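PDB 4XUK: putative hydrolase, which probably hydrolyses organophosphate triesters and lactones at a two-zinc centre of the metallo-beta-lactamase type. Local coordinates for residues P267-H273 with W284-H288. The protein carries 2 engineered substitutions. Residues are numbered along the deposited sequence.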
loop_
_atom_site.group_PDB
_atom_site.type_symbol
_atom_site.label_atom_id
_atom_site.label_comp_id
_atom_site.label_asym_id
_atom_site.label_seq_id
_atom_site.Cartn_x
_atom_site.Cartn_y
_atom_site.Cartn_z
ATOM N N PRO A 267 -0.869 5.797 5.981
ATOM C CA PRO A 267 -0.030 4.604 5.788
ATOM C C PRO A 267 0.952 4.716 4.629
ATOM O O PRO A 267 0.532 4.952 3.478
ATOM C CB PRO A 267 -1.059 3.503 5.521
ATOM C CG PRO A 267 -2.253 3.933 6.346
ATOM C CD PRO A 267 -2.285 5.443 6.192
ATOM N N PHE A 268 2.242 4.563 4.939
ATOM C CA PHE A 268 3.301 4.634 3.925
ATOM C C PHE A 268 2.932 3.827 2.692
ATOM O O PHE A 268 2.480 2.681 2.811
ATOM C CB PHE A 268 4.638 4.133 4.490
ATOM C CG PHE A 268 5.753 4.155 3.486
ATOM C CD1 PHE A 268 6.519 5.299 3.312
ATOM C CD2 PHE A 268 6.021 3.039 2.698
ATOM C CE1 PHE A 268 7.525 5.329 2.383
ATOM C CE2 PHE A 268 7.037 3.062 1.759
ATOM C CZ PHE A 268 7.789 4.198 1.606
ATOM N N PRO A 269 3.150 4.392 1.494
ATOM C CA PRO A 269 3.828 5.652 1.138
ATOM C C PRO A 269 3.097 6.947 1.494
ATOM O O PRO A 269 3.713 8.016 1.374
ATOM C CB PRO A 269 3.984 5.542 -0.384
ATOM C CG PRO A 269 2.925 4.596 -0.810
ATOM C CD PRO A 269 2.808 3.603 0.301
ATOM N N GLY A 270 1.835 6.880 1.920
ATOM C CA GLY A 270 1.129 8.088 2.335
ATOM C C GLY A 270 0.623 8.935 1.177
ATOM O O GLY A 270 0.290 10.113 1.350
ATOM N N ILE A 271 0.555 8.327 -0.004
ATOM C CA ILE A 271 0.115 9.019 -1.208
ATOM C C ILE A 271 -1.186 8.377 -1.697
ATOM O O ILE A 271 -1.309 7.146 -1.774
ATOM C CB ILE A 271 1.210 8.949 -2.309
ATOM C CG1 ILE A 271 2.529 9.555 -1.809
ATOM C CG2 ILE A 271 0.757 9.654 -3.584
ATOM C CD1 ILE A 271 3.689 9.441 -2.836
ATOM N N GLY A 272 -2.172 9.202 -2.005
ATOM C CA GLY A 272 -3.479 8.687 -2.381
ATOM C C GLY A 272 -4.457 9.811 -2.661
ATOM O O GLY A 272 -4.057 10.936 -2.959
ATOM N N HIS A 273 -5.745 9.503 -2.563
ATOM C CA HIS A 273 -6.793 10.472 -2.843
ATOM C C HIS A 273 -7.893 10.283 -1.809
ATOM O O HIS A 273 -7.937 9.248 -1.137
ATOM C CB HIS A 273 -7.363 10.213 -4.229
ATOM C CG HIS A 273 -6.373 10.397 -5.339
ATOM N ND1 HIS A 273 -5.477 9.415 -5.710
ATOM C CD2 HIS A 273 -6.146 11.445 -6.166
ATOM C CE1 HIS A 273 -4.743 9.850 -6.721
ATOM N NE2 HIS A 273 -5.132 11.076 -7.020
ATOM N N TRP A 284 -10.049 6.979 2.523
ATOM C CA TRP A 284 -8.699 7.137 2.008
ATOM C C TRP A 284 -8.468 6.061 0.965
ATOM O O TRP A 284 -8.578 4.868 1.273
ATOM C CB TRP A 284 -7.696 6.964 3.153
ATOM C CG TRP A 284 -6.255 6.900 2.742
ATOM C CD1 TRP A 284 -5.399 5.838 2.881
ATOM C CD2 TRP A 284 -5.495 7.950 2.136
ATOM N NE1 TRP A 284 -4.148 6.170 2.392
ATOM C CE2 TRP A 284 -4.186 7.462 1.930
ATOM C CE3 TRP A 284 -5.794 9.253 1.747
ATOM C CZ2 TRP A 284 -3.178 8.241 1.350
ATOM C CZ3 TRP A 284 -4.798 10.021 1.169
ATOM C CH2 TRP A 284 -3.505 9.515 0.981
ATOM N N ILE A 285 -8.151 6.483 -0.258
ATOM C CA ILE A 285 -7.828 5.555 -1.335
ATOM C C ILE A 285 -6.321 5.616 -1.594
ATOM O O ILE A 285 -5.838 6.577 -2.190
ATOM C CB ILE A 285 -8.541 5.951 -2.646
ATOM C CG1 ILE A 285 -9.999 6.374 -2.395
ATOM C CG2 ILE A 285 -8.461 4.818 -3.641
ATOM C CD1 ILE A 285 -10.839 5.278 -1.752
ATOM N N PRO A 286 -5.568 4.597 -1.157
ATOM C CA PRO A 286 -4.124 4.637 -1.432
ATOM C C PRO A 286 -3.831 4.470 -2.927
ATOM O O PRO A 286 -4.627 3.876 -3.664
ATOM C CB PRO A 286 -3.572 3.449 -0.624
ATOM C CG PRO A 286 -4.746 2.544 -0.400
ATOM C CD PRO A 286 -5.959 3.439 -0.332
ATOM N N ILE A 287 -2.721 5.024 -3.396
ATOM C CA ILE A 287 -2.385 4.827 -4.803
ATOM C C ILE A 287 -2.025 3.371 -5.039
ATOM O O ILE A 287 -1.691 2.638 -4.098
ATOM C CB ILE A 287 -1.247 5.731 -5.281
ATOM C CG1 ILE A 287 -0.054 5.646 -4.333
ATOM C CG2 ILE A 287 -1.725 7.170 -5.403
ATOM C CD1 ILE A 287 1.194 5.202 -5.028
ATOM N N HIS A 288 -2.113 2.955 -6.296
ATOM C CA HIS A 288 -1.932 1.558 -6.670
ATOM C C HIS A 288 -0.482 1.406 -7.151
ATOM O O HIS A 288 -0.077 2.070 -8.112
ATOM C CB HIS A 288 -2.939 1.216 -7.781
ATOM C CG HIS A 288 -3.011 -0.241 -8.135
ATOM N ND1 HIS A 288 -4.135 -0.817 -8.694
ATOM C CD2 HIS A 288 -2.098 -1.235 -8.024
ATOM C CE1 HIS A 288 -3.915 -2.103 -8.900
ATOM N NE2 HIS A 288 -2.686 -2.383 -8.505
HETATM O O HOH W 1 -1.815 4.619 2.238
HETATM O O HOH W 2 -5.349 6.718 -4.794
#
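How a sheet ends in a hairpin is well illustrated here, where strand 283-286 pairs with strand 271-275 at the border of one of the two sheets of the metallo-beta-lactamase fold. The short strand axes approach to 4.7 Å and run antiparallel but strongly twisted, at 131°. His-273 and Ile-285 form the hydrogen-bonded pair, His-273 N to Ile-285 O at 3.0 Å and Ile-285 N to His-273 O at 2.9 Å; Ile-287 N continues the ladder to Ile-271 O at 3.0 Å. Between these bonds lies the non-hydrogen-bonded pair Gly-272 and Pro-286, their CA atoms 4.2 Å apart. Such closeness depends on glycine: a CB on Gly-272 would collide with Ile-285 O and the Trp-284 indole, whose CH2 lies 3.3 Å from Gly-272 N. Beyond the strand, Ile-287 packs its CG2 4.0 Å from Ile-271 CG2, and Tyr-9 of the N-terminal strand touches both side chains. Dimerisation uses the same region, since His-273 stacks on Tyr-47 of the second subunit. Two waters add bridges between the segments: one links Ile-285 O and His-273 ND1, while another donates to Pro-267 O at 2.7 Å and accepts from Trp-284 NE1 at 2.8 Å.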